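Local structure of testis-expressed protein 101 (Mus musculus, 7BPS) at residues R118-C123 / M135-G140; I45-T50 / P77-I82; Q11-E16 / V53-K58. The protein helps control sperm binding to the zona pellucida and sperm migration into the oviduct, probably through the adhesion molecule ADAM3. All coordinates share one frame; numbering follows the deposited sequence.

Interaction 1. Residues R118-C123 / M135-G140. With SO4 (sulfate ion), chain H.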
ATOM      1  N   ARG A 118      16.683 -13.050  16.608  1.00 50.70           N
ATOM      2  CA  ARG A 118      16.215 -11.681  16.919  1.00 47.70           C
ATOM      3  C   ARG A 118      14.695 -11.703  17.026  1.00 40.99           C
ATOM      4  O   ARG A 118      14.063 -12.586  16.433  1.00 38.10           O
ATOM      5  CB  ARG A 118      16.751 -10.714  15.858  1.00 53.74           C
ATOM      6  CG  ARG A 118      18.258 -10.828  15.648  1.00 65.00           C
ATOM      7  CD  ARG A 118      19.080 -10.670  16.923  1.00 71.11           C
ATOM      8  NE  ARG A 118      20.152  -9.698  16.735  1.00 85.58           N
ATOM      9  CZ  ARG A 118      20.187  -8.467  17.258  1.00 89.01           C
ATOM     10  NH1 ARG A 118      19.212  -8.033  18.048  1.00 89.30           N
ATOM     11  NH2 ARG A 118      21.221  -7.681  16.994  1.00 78.74           N
ATOM     12  N   HIS A 119      14.150 -10.758  17.789  1.00 39.47           N
ATOM     13  CA  HIS A 119      12.701 -10.513  18.008  1.00 39.92           C
ATOM     14  C   HIS A 119      12.415  -9.013  17.811  1.00 38.14           C
ATOM     15  O   HIS A 119      13.293  -8.203  18.089  1.00 38.12           O
ATOM     16  CB  HIS A 119      12.291 -11.029  19.393  1.00 44.67           C
ATOM     17  CG  HIS A 119      12.684 -12.452  19.624  1.00 52.46           C
ATOM     18  ND1 HIS A 119      14.011 -12.843  19.795  1.00 51.15           N
ATOM     19  CD2 HIS A 119      11.944 -13.584  19.695  1.00 54.89           C
ATOM     20  CE1 HIS A 119      14.058 -14.150  19.970  1.00 55.27           C
ATOM     21  NE2 HIS A 119      12.804 -14.625  19.932  1.00 53.16           N
ATOM     22  N   CYS A 120      11.248  -8.668  17.270  1.00 34.38           N
ATOM     23  CA  CYS A 120      10.805  -7.276  17.031  1.00 33.47           C
ATOM     24  C   CYS A 120       9.318  -7.168  17.335  1.00 32.69           C
ATOM     25  O   CYS A 120       8.521  -8.053  16.979  1.00 28.03           O
ATOM     26  CB  CYS A 120      10.993  -6.818  15.593  1.00 34.12           C
ATOM     27  SG  CYS A 120      12.646  -7.062  14.924  1.00 36.24           S
ATOM     28  N   PRO A 121       8.922  -6.054  17.990  1.00 34.01           N
ATOM     29  CA  PRO A 121       7.518  -5.686  18.113  1.00 30.69           C
ATOM     30  C   PRO A 121       6.958  -5.611  16.694  1.00 30.41           C
ATOM     31  O   PRO A 121       7.607  -5.039  15.811  1.00 29.40           O
ATOM     32  CB  PRO A 121       7.538  -4.306  18.790  1.00 35.26           C
ATOM     33  CG  PRO A 121       8.902  -4.217  19.447  1.00 32.87           C
ATOM     34  CD  PRO A 121       9.827  -5.078  18.621  1.00 34.38           C
ATOM     35  N   THR A 122       5.790  -6.212  16.496  1.00 27.19           N
ATOM     36  CA  THR A 122       5.214  -6.448  15.157  1.00 28.63           C
ATOM     37  C   THR A 122       3.757  -5.979  15.139  1.00 29.11           C
ATOM     38  O   THR A 122       2.977  -6.444  15.973  1.00 31.66           O
ATOM     39  CB  THR A 122       5.322  -7.936  14.787  1.00 28.25           C
ATOM     40  OG1 THR A 122       6.708  -8.327  14.873  1.00 28.56           O
ATOM     41  CG2 THR A 122       4.719  -8.234  13.429  1.00 24.17           C
ATOM     42  N   CYS A 123       3.386  -5.149  14.172  1.00 28.84           N
ATOM     43  CA  CYS A 123       1.973  -4.743  13.965  1.00 30.39           C
ATOM     44  C   CYS A 123       1.817  -3.967  12.651  1.00 30.56           C
ATOM     45  O   CYS A 123       2.810  -3.470  12.102  1.00 28.58           O
ATOM     46  CB  CYS A 123       1.486  -3.891  15.134  1.00 29.19           C
ATOM     47  SG  CYS A 123       2.275  -2.257  15.197  1.00 36.26           S
ATOM     48  N   MET A 135       7.781 -10.751  17.916  1.00 31.75           N
ATOM     49  CA  MET A 135       7.867 -11.949  17.034  1.00 30.62           C
ATOM     50  C   MET A 135       9.321 -12.223  16.680  1.00 34.79           C
ATOM     51  O   MET A 135      10.135 -11.307  16.545  1.00 34.70           O
ATOM     52  CB  MET A 135       7.084 -11.775  15.739  1.00 29.24           C
ATOM     53  CG  MET A 135       5.626 -11.526  15.963  1.00 31.11           C
ATOM     54  SD  MET A 135       4.730 -11.546  14.418  1.00 35.25           S
ATOM     55  CE  MET A 135       4.138 -13.231  14.353  1.00 48.88           C
ATOM     56  N   PRO A 136       9.699 -13.509  16.538  1.00 36.08           N
ATOM     57  CA  PRO A 136      11.045 -13.859  16.117  1.00 34.10           C
ATOM     58  C   PRO A 136      11.213 -13.507  14.635  1.00 33.65           C
ATOM     59  O   PRO A 136      10.293 -13.665  13.860  1.00 33.50           O
ATOM     60  CB  PRO A 136      11.125 -15.369  16.411  1.00 39.12           C
ATOM     61  CG  PRO A 136       9.708 -15.847  16.317  1.00 40.75           C
ATOM     62  CD  PRO A 136       8.846 -14.684  16.769  1.00 38.04           C
ATOM     63  N   CYS A 137      12.379 -12.978  14.295  1.00 31.15           N
ATOM     64  CA  CYS A 137      12.760 -12.568  12.925  1.00 31.92           C
ATOM     65  C   CYS A 137      13.313 -13.765  12.151  1.00 36.73           C
ATOM     66  O   CYS A 137      14.163 -14.467  12.692  1.00 36.85           O
ATOM     67  CB  CYS A 137      13.815 -11.479  13.002  1.00 31.01           C
ATOM     68  SG  CYS A 137      13.277 -10.052  13.990  1.00 33.96           S
ATOM     69  N   ALA A 138      12.876 -13.957  10.909  1.00 37.60           N
ATOM     70  CA  ALA A 138      13.381 -15.003   9.996  1.00 39.19           C
ATOM     71  C   ALA A 138      14.808 -14.659   9.567  1.00 44.50           C
ATOM     72  O   ALA A 138      15.191 -13.470   9.663  1.00 39.33           O
ATOM     73  CB  ALA A 138      12.488 -15.115   8.786  1.00 38.90           C
ATOM     74  N   ASN A 139      15.540 -15.673   9.093  1.00 44.27           N
ATOM     75  CA  ASN A 139      16.848 -15.504   8.416  1.00 48.19           C
ATOM     76  C   ASN A 139      16.652 -14.530   7.247  1.00 40.01           C
ATOM     77  O   ASN A 139      15.704 -14.690   6.475  1.00 36.16           O
ATOM     78  CB  ASN A 139      17.437 -16.843   7.948  1.00 54.06           C
ATOM     79  CG  ASN A 139      18.951 -16.832   7.887  1.00 57.94           C
ATOM     80  OD1 ASN A 139      19.589 -16.273   8.772  1.00 64.30           O
ATOM     81  ND2 ASN A 139      19.541 -17.462   6.878  1.00 66.96           N
ATOM     82  N   GLY A 140      17.519 -13.543   7.109  1.00 38.71           N
ATOM     83  CA  GLY A 140      17.442 -12.600   5.978  1.00 41.76           C
ATOM     84  C   GLY A 140      16.928 -11.233   6.414  1.00 44.90           C
ATOM     85  O   GLY A 140      17.152 -10.278   5.655  1.00 40.63           O
TER
HETATM   86  S   SO4 H 307      16.222  -9.779  20.672  1.00 98.71           S
HETATM   87  O1  SO4 H 307      17.607 -10.190  20.572  1.00112.52           O
HETATM   88  O2  SO4 H 307      15.429 -10.865  21.199  1.00 82.60           O
HETATM   89  O3  SO4 H 307      16.125  -8.657  21.563  1.00107.86           O
HETATM   90  O4  SO4 H 307      15.745  -9.383  19.359  1.00 89.27           O

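Interaction 2. Residues I45-T50 / P77-I82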
ATOM      1  N   ILE A  45       0.049  -3.351   2.523  1.00 31.47           N
ATOM      2  CA  ILE A  45       1.161  -3.391   3.522  1.00 33.36           C
ATOM      3  C   ILE A  45       0.802  -4.390   4.623  1.00 32.90           C
ATOM      4  O   ILE A  45      -0.324  -4.325   5.156  1.00 33.62           O
ATOM      5  CB  ILE A  45       1.441  -1.999   4.088  1.00 31.14           C
ATOM      6  CG1 ILE A  45       1.692  -0.980   2.975  1.00 37.37           C
ATOM      7  CG2 ILE A  45       2.594  -2.064   5.057  1.00 34.72           C
ATOM      8  CD1 ILE A  45       1.540   0.456   3.406  1.00 39.56           C
ATOM      9  N   LYS A  46       1.769  -5.237   4.953  1.00 33.09           N
ATOM     10  CA  LYS A  46       1.628  -6.404   5.846  1.00 35.94           C
ATOM     11  C   LYS A  46       2.894  -6.494   6.694  1.00 34.64           C
ATOM     12  O   LYS A  46       3.990  -6.216   6.161  1.00 34.20           O
ATOM     13  CB  LYS A  46       1.483  -7.625   4.947  1.00 42.15           C
ATOM     14  CG  LYS A  46       0.961  -8.883   5.604  1.00 52.98           C
ATOM     15  CD  LYS A  46       1.268 -10.119   4.798  1.00 55.73           C
ATOM     16  CE  LYS A  46       0.602 -11.334   5.401  1.00 64.89           C
ATOM     17  NZ  LYS A  46       1.024 -11.544   6.807  1.00 69.48           N
ATOM     18  N   ALA A  47       2.769  -6.860   7.961  1.00 31.46           N
ATOM     19  CA  ALA A  47       3.911  -7.368   8.746  1.00 33.07           C
ATOM     20  C   ALA A  47       3.738  -8.878   8.896  1.00 31.91           C
ATOM     21  O   ALA A  47       2.714  -9.390   8.520  1.00 29.80           O
ATOM     22  CB  ALA A  47       4.038  -6.662  10.078  1.00 32.62           C
ATOM     23  N   ASP A  48       4.750  -9.554   9.420  1.00 35.66           N
ATOM     24  CA  ASP A  48       4.698 -11.007   9.675  1.00 32.83           C
ATOM     25  C   ASP A  48       3.478 -11.304  10.546  1.00 30.32           C
ATOM     26  O   ASP A  48       3.345 -10.680  11.592  1.00 30.46           O
ATOM     27  CB  ASP A  48       5.972 -11.450  10.390  1.00 38.52           C
ATOM     28  CG  ASP A  48       6.073 -12.955  10.534  1.00 34.76           C
ATOM     29  OD1 ASP A  48       5.333 -13.662   9.823  1.00 31.05           O
ATOM     30  OD2 ASP A  48       6.913 -13.377  11.314  1.00 35.86           O
ATOM     31  N   GLY A  49       2.602 -12.189  10.101  1.00 30.09           N
ATOM     32  CA  GLY A  49       1.453 -12.660  10.887  1.00 30.76           C
ATOM     33  C   GLY A  49       0.341 -11.623  11.056  1.00 31.55           C
ATOM     34  O   GLY A  49      -0.577 -11.917  11.832  1.00 29.57           O
ATOM     35  N   THR A  50       0.364 -10.463  10.382  1.00 29.47           N
ATOM     36  CA  THR A  50      -0.709  -9.439  10.600  1.00 34.44           C
ATOM     37  C   THR A  50      -1.759  -9.528   9.500  1.00 31.36           C
ATOM     38  O   THR A  50      -1.572 -10.264   8.552  1.00 32.27           O
ATOM     39  CB  THR A  50      -0.197  -7.996  10.753  1.00 31.37           C
ATOM     40  OG1 THR A  50       0.248  -7.554   9.471  1.00 31.17           O
ATOM     41  CG2 THR A  50       0.895  -7.880  11.798  1.00 29.82           C
ATOM     42  N   PRO A  77      11.344 -11.969   3.903  1.00 34.85           N
ATOM     43  CA  PRO A  77      10.478 -12.108   5.076  1.00 33.84           C
ATOM     44  C   PRO A  77      10.252 -10.816   5.874  1.00 33.91           C
ATOM     45  O   PRO A  77      11.061  -9.925   5.808  1.00 30.28           O
ATOM     46  CB  PRO A  77      11.230 -13.118   5.959  1.00 34.58           C
ATOM     47  CG  PRO A  77      12.692 -13.005   5.536  1.00 34.40           C
ATOM     48  CD  PRO A  77      12.682 -12.556   4.092  1.00 33.77           C
ATOM     49  N   GLY A  78       9.163 -10.797   6.640  1.00 31.10           N
ATOM     50  CA  GLY A  78       8.777  -9.703   7.539  1.00 33.92           C
ATOM     51  C   GLY A  78       7.780  -8.745   6.892  1.00 32.34           C
ATOM     52  O   GLY A  78       6.681  -9.201   6.399  1.00 29.76           O
ATOM     53  N   LEU A  79       8.130  -7.461   6.888  1.00 29.97           N
ATOM     54  CA  LEU A  79       7.318  -6.400   6.246  1.00 29.80           C
ATOM     55  C   LEU A  79       7.292  -6.627   4.732  1.00 31.99           C
ATOM     56  O   LEU A  79       8.348  -6.982   4.141  1.00 32.28           O
ATOM     57  CB  LEU A  79       7.914  -5.031   6.586  1.00 29.19           C
ATOM     58  CG  LEU A  79       8.071  -4.728   8.068  1.00 29.72           C
ATOM     59  CD1 LEU A  79       8.472  -3.256   8.258  1.00 31.87           C
ATOM     60  CD2 LEU A  79       6.813  -5.088   8.864  1.00 28.51           C
ATOM     61  N   VAL A  80       6.129  -6.415   4.137  1.00 32.27           N
ATOM     62  CA  VAL A  80       5.890  -6.498   2.671  1.00 34.24           C
ATOM     63  C   VAL A  80       5.056  -5.275   2.297  1.00 36.08           C
ATOM     64  O   VAL A  80       3.979  -5.055   2.951  1.00 36.43           O
ATOM     65  CB  VAL A  80       5.141  -7.785   2.286  1.00 35.15           C
ATOM     66  CG1 VAL A  80       4.937  -7.876   0.782  1.00 35.22           C
ATOM     67  CG2 VAL A  80       5.842  -9.015   2.822  1.00 40.81           C
ATOM     68  N   ALA A  81       5.506  -4.517   1.297  1.00 34.37           N
ATOM     69  CA  ALA A  81       4.732  -3.414   0.704  1.00 31.49           C
ATOM     70  C   ALA A  81       4.740  -3.604  -0.811  1.00 33.27           C
ATOM     71  O   ALA A  81       5.832  -3.773  -1.375  1.00 32.28           O
ATOM     72  CB  ALA A  81       5.293  -2.091   1.167  1.00 30.52           C
ATOM     73  N   ILE A  82       3.557  -3.619  -1.432  1.00 34.65           N
ATOM     74  CA  ILE A  82       3.367  -3.872  -2.887  1.00 34.25           C
ATOM     75  C   ILE A  82       2.293  -2.925  -3.428  1.00 32.84           C
ATOM     76  O   ILE A  82       1.278  -2.735  -2.738  1.00 28.26           O
ATOM     77  CB  ILE A  82       2.962  -5.333  -3.115  1.00 35.60           C
ATOM     78  CG1 ILE A  82       4.162  -6.263  -2.931  1.00 41.23           C
ATOM     79  CG2 ILE A  82       2.306  -5.501  -4.477  1.00 37.89           C
ATOM     80  CD1 ILE A  82       3.814  -7.753  -2.994  1.00 44.36           C
TER

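Interaction 3. Residues Q11-E16 / V53-K58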
ATOM      1  N   GLN A  11     -12.571   5.624  -2.901  1.00 32.99           N
ATOM      2  CA  GLN A  11     -11.410   5.747  -1.998  1.00 34.49           C
ATOM      3  C   GLN A  11     -11.756   4.883  -0.796  1.00 33.00           C
ATOM      4  O   GLN A  11     -12.809   5.172  -0.196  1.00 33.04           O
ATOM      5  CB  GLN A  11     -11.147   7.213  -1.633  1.00 34.19           C
ATOM      6  CG  GLN A  11     -10.686   8.067  -2.819  1.00 35.14           C
ATOM      7  CD  GLN A  11     -11.789   8.558  -3.735  1.00 37.48           C
ATOM      8  OE1 GLN A  11     -12.822   9.021  -3.282  1.00 39.58           O
ATOM      9  NE2 GLN A  11     -11.601   8.417  -5.040  1.00 43.41           N
ATOM     10  N   THR A  12     -10.972   3.834  -0.537  1.00 31.44           N
ATOM     11  CA  THR A  12     -11.177   2.900   0.605  1.00 30.23           C
ATOM     12  C   THR A  12      -9.851   2.679   1.326  1.00 28.46           C
ATOM     13  O   THR A  12      -8.773   2.684   0.692  1.00 27.38           O
ATOM     14  CB  THR A  12     -11.800   1.571   0.156  1.00 33.22           C
ATOM     15  OG1 THR A  12     -10.824   0.821  -0.580  1.00 36.04           O
ATOM     16  CG2 THR A  12     -13.033   1.775  -0.705  1.00 35.75           C
ATOM     17  N   LEU A  13      -9.961   2.551   2.635  1.00 28.97           N
ATOM     18  CA  LEU A  13      -8.926   2.094   3.573  1.00 29.71           C
ATOM     19  C   LEU A  13      -9.523   0.916   4.341  1.00 30.20           C
ATOM     20  O   LEU A  13     -10.624   1.037   4.852  1.00 32.96           O
ATOM     21  CB  LEU A  13      -8.587   3.246   4.528  1.00 31.48           C
ATOM     22  CG  LEU A  13      -8.091   4.560   3.910  1.00 33.25           C
ATOM     23  CD1 LEU A  13      -8.133   5.686   4.930  1.00 34.45           C
ATOM     24  CD2 LEU A  13      -6.690   4.431   3.347  1.00 32.42           C
ATOM     25  N   SER A  14      -8.798  -0.180   4.460  1.00 33.41           N
ATOM     26  CA  SER A  14      -9.272  -1.375   5.198  1.00 30.28           C
ATOM     27  C   SER A  14      -8.098  -2.228   5.659  1.00 31.71           C
ATOM     28  O   SER A  14      -6.979  -2.132   5.078  1.00 28.38           O
ATOM     29  CB  SER A  14     -10.225  -2.188   4.375  1.00 28.91           C
ATOM     30  OG  SER A  14      -9.644  -2.570   3.132  1.00 30.24           O
ATOM     31  N   LEU A  15      -8.358  -2.992   6.717  1.00 33.57           N
ATOM     32  CA  LEU A  15      -7.527  -4.134   7.158  1.00 35.64           C
ATOM     33  C   LEU A  15      -8.203  -5.401   6.660  1.00 37.15           C
ATOM     34  O   LEU A  15      -9.402  -5.544   6.842  1.00 39.37           O
ATOM     35  CB  LEU A  15      -7.456  -4.166   8.671  1.00 38.43           C
ATOM     36  CG  LEU A  15      -6.557  -3.133   9.303  1.00 43.10           C
ATOM     37  CD1 LEU A  15      -6.702  -3.227  10.821  1.00 50.03           C
ATOM     38  CD2 LEU A  15      -5.130  -3.393   8.885  1.00 44.69           C
ATOM     39  N   GLU A  16      -7.435  -6.290   6.069  1.00 37.44           N
ATOM     40  CA  GLU A  16      -7.963  -7.327   5.159  1.00 38.47           C
ATOM     41  C   GLU A  16      -7.243  -8.618   5.581  1.00 40.53           C
ATOM     42  O   GLU A  16      -5.973  -8.597   5.759  1.00 35.96           O
ATOM     43  CB  GLU A  16      -7.689  -6.769   3.764  1.00 38.93           C
ATOM     44  CG  GLU A  16      -8.851  -6.719   2.812  1.00 45.21           C
ATOM     45  CD  GLU A  16     -10.167  -6.139   3.241  1.00 44.32           C
ATOM     46  OE1 GLU A  16     -10.381  -4.942   3.030  1.00 41.79           O
ATOM     47  OE2 GLU A  16     -11.016  -6.933   3.642  1.00 52.28           O
ATOM     48  N   VAL A  53      -3.011  -3.965   5.363  1.00 29.75           N
ATOM     49  CA  VAL A  53      -3.603  -2.624   5.129  1.00 33.30           C
ATOM     50  C   VAL A  53      -3.775  -2.463   3.612  1.00 30.85           C
ATOM     51  O   VAL A  53      -2.830  -2.737   2.880  1.00 31.24           O
ATOM     52  CB  VAL A  53      -2.725  -1.517   5.733  1.00 35.16           C
ATOM     53  CG1 VAL A  53      -3.333  -0.133   5.538  1.00 40.21           C
ATOM     54  CG2 VAL A  53      -2.503  -1.778   7.207  1.00 37.77           C
ATOM     55  N   VAL A  54      -4.957  -2.058   3.172  1.00 28.97           N
ATOM     56  CA  VAL A  54      -5.282  -1.814   1.745  1.00 30.07           C
ATOM     57  C   VAL A  54      -5.755  -0.359   1.582  1.00 34.53           C
ATOM     58  O   VAL A  54      -6.816   0.021   2.182  1.00 31.13           O
ATOM     59  CB  VAL A  54      -6.296  -2.844   1.237  1.00 28.71           C
ATOM     60  CG1 VAL A  54      -6.537  -2.704  -0.229  1.00 32.17           C
ATOM     61  CG2 VAL A  54      -5.822  -4.250   1.523  1.00 32.15           C
ATOM     62  N   LEU A  55      -4.941   0.438   0.871  1.00 33.76           N
ATOM     63  CA  LEU A  55      -5.272   1.781   0.349  1.00 32.01           C
ATOM     64  C   LEU A  55      -5.588   1.599  -1.140  1.00 32.38           C
ATOM     65  O   LEU A  55      -4.659   1.307  -1.927  1.00 32.69           O
ATOM     66  CB  LEU A  55      -4.107   2.752   0.581  1.00 34.13           C
ATOM     67  CG  LEU A  55      -3.632   2.882   2.032  1.00 35.62           C
ATOM     68  CD1 LEU A  55      -2.476   1.926   2.320  1.00 35.13           C
ATOM     69  CD2 LEU A  55      -3.213   4.300   2.383  1.00 35.07           C
ATOM     70  N   ALA A  56      -6.868   1.693  -1.496  1.00 33.97           N
ATOM     71  CA  ALA A  56      -7.396   1.481  -2.861  1.00 33.42           C
ATOM     72  C   ALA A  56      -8.092   2.756  -3.356  1.00 33.86           C
ATOM     73  O   ALA A  56      -9.080   3.221  -2.724  1.00 32.30           O
ATOM     74  CB  ALA A  56      -8.327   0.289  -2.896  1.00 32.75           C
ATOM     75  N   SER A  57      -7.590   3.278  -4.472  1.00 34.77           N
ATOM     76  CA  SER A  57      -8.072   4.508  -5.133  1.00 38.89           C
ATOM     77  C   SER A  57      -8.477   4.221  -6.582  1.00 40.81           C
ATOM     78  O   SER A  57      -7.663   3.665  -7.325  1.00 40.17           O
ATOM     79  CB  SER A  57      -7.034   5.568  -5.091  1.00 38.28           C
ATOM     80  OG  SER A  57      -7.438   6.625  -5.915  1.00 42.06           O
ATOM     81  N   LYS A  58      -9.698   4.616  -6.949  1.00 40.98           N
ATOM     82  CA  LYS A  58     -10.149   4.762  -8.352  1.00 40.46           C
ATOM     83  C   LYS A  58     -10.681   6.188  -8.542  1.00 44.73           C
ATOM     84  O   LYS A  58     -11.390   6.682  -7.660  1.00 39.62           O
ATOM     85  CB  LYS A  58     -11.188   3.699  -8.680  1.00 36.52           C
ATOM     86  CG  LYS A  58     -10.626   2.292  -8.761  1.00 36.90           C
ATOM     87  CD  LYS A  58     -11.542   1.340  -9.486  1.00 35.49           C
ATOM     88  CE  LYS A  58     -11.054  -0.094  -9.438  1.00 37.50           C
ATOM     89  NZ  LYS A  58     -11.952  -0.983 -10.212  1.00 37.68           N
TER
HETATM   90  O   HOH W   1      -9.400  -0.558   1.116  1.00 31.92           O

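Interaction 1. Residues R118-C123 / M135-G140
The imidazole ring of His119 touches Pro136 across a beta hairpin of the second Ly6/uPAR (three-finger) domain. His119 CD2 lies 3.8 Å from Pro136 CB, and the two side chains cross obliquely on the same face of the sheet. Pro136 CA is also oblique to the ring. A sulfate ion, probably from the crystallisation liquor, sits beside the ring. Its O4 lies in plane at the edges of both the ring and the Arg118 guanidinium. The firm bond to the sulfate comes from the backbone: His119 N, beside which CG stands (chi1 -53°), donates to sulfate O4 at 2.6 Å. His119 ND1 adds a weak bond to sulfate O2.

The strands are antiparallel. Cys120 and Met135 form a hydrogen-bonded pair, each N-H reaching the other carbonyl. Beyond it, Cys137 N donates to Arg118 O at 2.7 Å, nearly straight at 173°. Thr122 OG1 donates to Cys120 O at 2.8 Å, and Met135 N reaches this oxygen from the opposite face of its plane.

Cys120 SG and Cys137 SG pack 3.2 Å apart without being bonded to each other. Each belongs to its own disulfide, with Cys144 and Cys165 respectively, so two cross-links of the domain meet here. On the same face of the sheet as Cys120, the Met135 side chain crosses Thr122 at about a right angle, with Met135 SD 3.5 Å from Thr122 CG2.

Interaction 2. Residues I45-T50 / P77-I82
Leu79 packs against Ala47 where strand 37-46 of the first Ly6/uPAR domain ends and its neighbour, strand 80-88, begins. Leu79 CB lies 4.1 Å from Lys46 O. CG stands anti to the carbonyl carbon, beside the backbone N (chi1 -56°). Of the two methyls at the tip, Leu79 CD2 is the one that meets Ala47 CB, at 3.4 Å, and it also lies near Ala47 CA. The Leu79 side chain touches Tyr145 of the second domain as well.

Next to this apolar contact, the backbones pair antiparallel. Lys46 and Val80 exchange two hydrogen bonds of 3.0 Å, Lys46 N to Val80 O and Val80 N to Lys46 O. Ile45 and Ala81 form the adjoining non-hydrogen-bonded pair, with Ile45 CG1 4.2 Å from Ala81 CB. Ile45 also touches Leu149 of the second domain.

Residues Ala47 to Thr50 make a type II beta turn, with Gly49 taking the positive phi at its third position. Thr50 OG1 accepts from Ala47 N at 3.0 Å. The Lys46 chain is extended until its last torsion (chi4 -58°), which bends NZ. There Lys46 NZ donates to Ala47 O at 3.2 Å. Thr50 N reaches the same oxygen from the opposite face of its plane.

Backbone bonds set the strand register. The turn pairs its own polar groups and also receives the ammonium of Lys46 just before it. Ile45, Ala47 and Leu79 are buried and meet the second domain. The joint between the tandem domains here thus combines buried apolar side chains with a backbone hydrogen bond between Leu79 and Cys165.

Interaction 3. Residues Q11-E16 / V53-K58
Val54 O accepts two bonds, one from Ser14 N at 3.0 Å and one from a water at 2.9 Å. It belongs to a regular antiparallel ladder in the beta sheet of the first Ly6/uPAR domain, where strands 6-16 and 52-61 are neighbours. The segment directions are 159° apart. The same water donates to Ser14 OG and lies 2.6 Å from Thr12 OG1, in a bond whose direction is not settled. It thus bridges the hydroxyls of Thr12 and Ser14 to a carbonyl of the other strand. With their first torsions (chi1 71° in Thr12, 56° in Ser14) both hydroxyl oxygens come within bonding distance of the water.

Thr12 with Ala56 and Ser14 with Val54 are the hydrogen-bonded pairs. Val54 N donates to Ser14 O at 2.8 Å, nearly along the C=O axis. On the face that carries Thr12, Ser14, Val54 and Ala56, Thr12 OG1 also packs 3.4 Å from Ala56 CB.

On the other face two apolar pairs meet. Leu13 CD2 lies 3.6 Å from Leu55 CD2, and Leu15 CD2 lies 3.5 Å from Val53 CG2. Leu13 and Val53 go on to touch Leu126 of the second domain, so this face of the ladder takes part in the packing between domains.

The Lys58 side chain leads away from residues 11-16. Its ammonium is bonded to the carbonyls of Lys96, Asn94 and Trp25 and to the side chain of Gln8, and makes a cation-pi contact with Trp25. Near the strand end, Glu16 crosses Val54 at about a right angle, Glu16 CB lying 3.9 Å from Val54 CG2.

In the fold
Interactions 2 and 3 belong to one sheet of the first domain. Strands 37-46 and 52-61 are neighbours there, and a probable hydrogen bond of 2.7 Å from Val53 N to Ile45 O joins the two contacts, whose centres are about 16 Å apart. Interaction 1 lies in the second domain, with its centre about 11 Å from that of interaction 2. These two touch across the domain boundary, where Met135 SD packs 3.3 Å from Asp48 O and Ala138 meets Pro77. Interactions 1 and 3 do not touch; their nearest atoms are about 7 Å apart. The sulfate belongs to interaction 1, whereas glycan sugars come to about 9 Å from the Lys58 side chain in interaction 3.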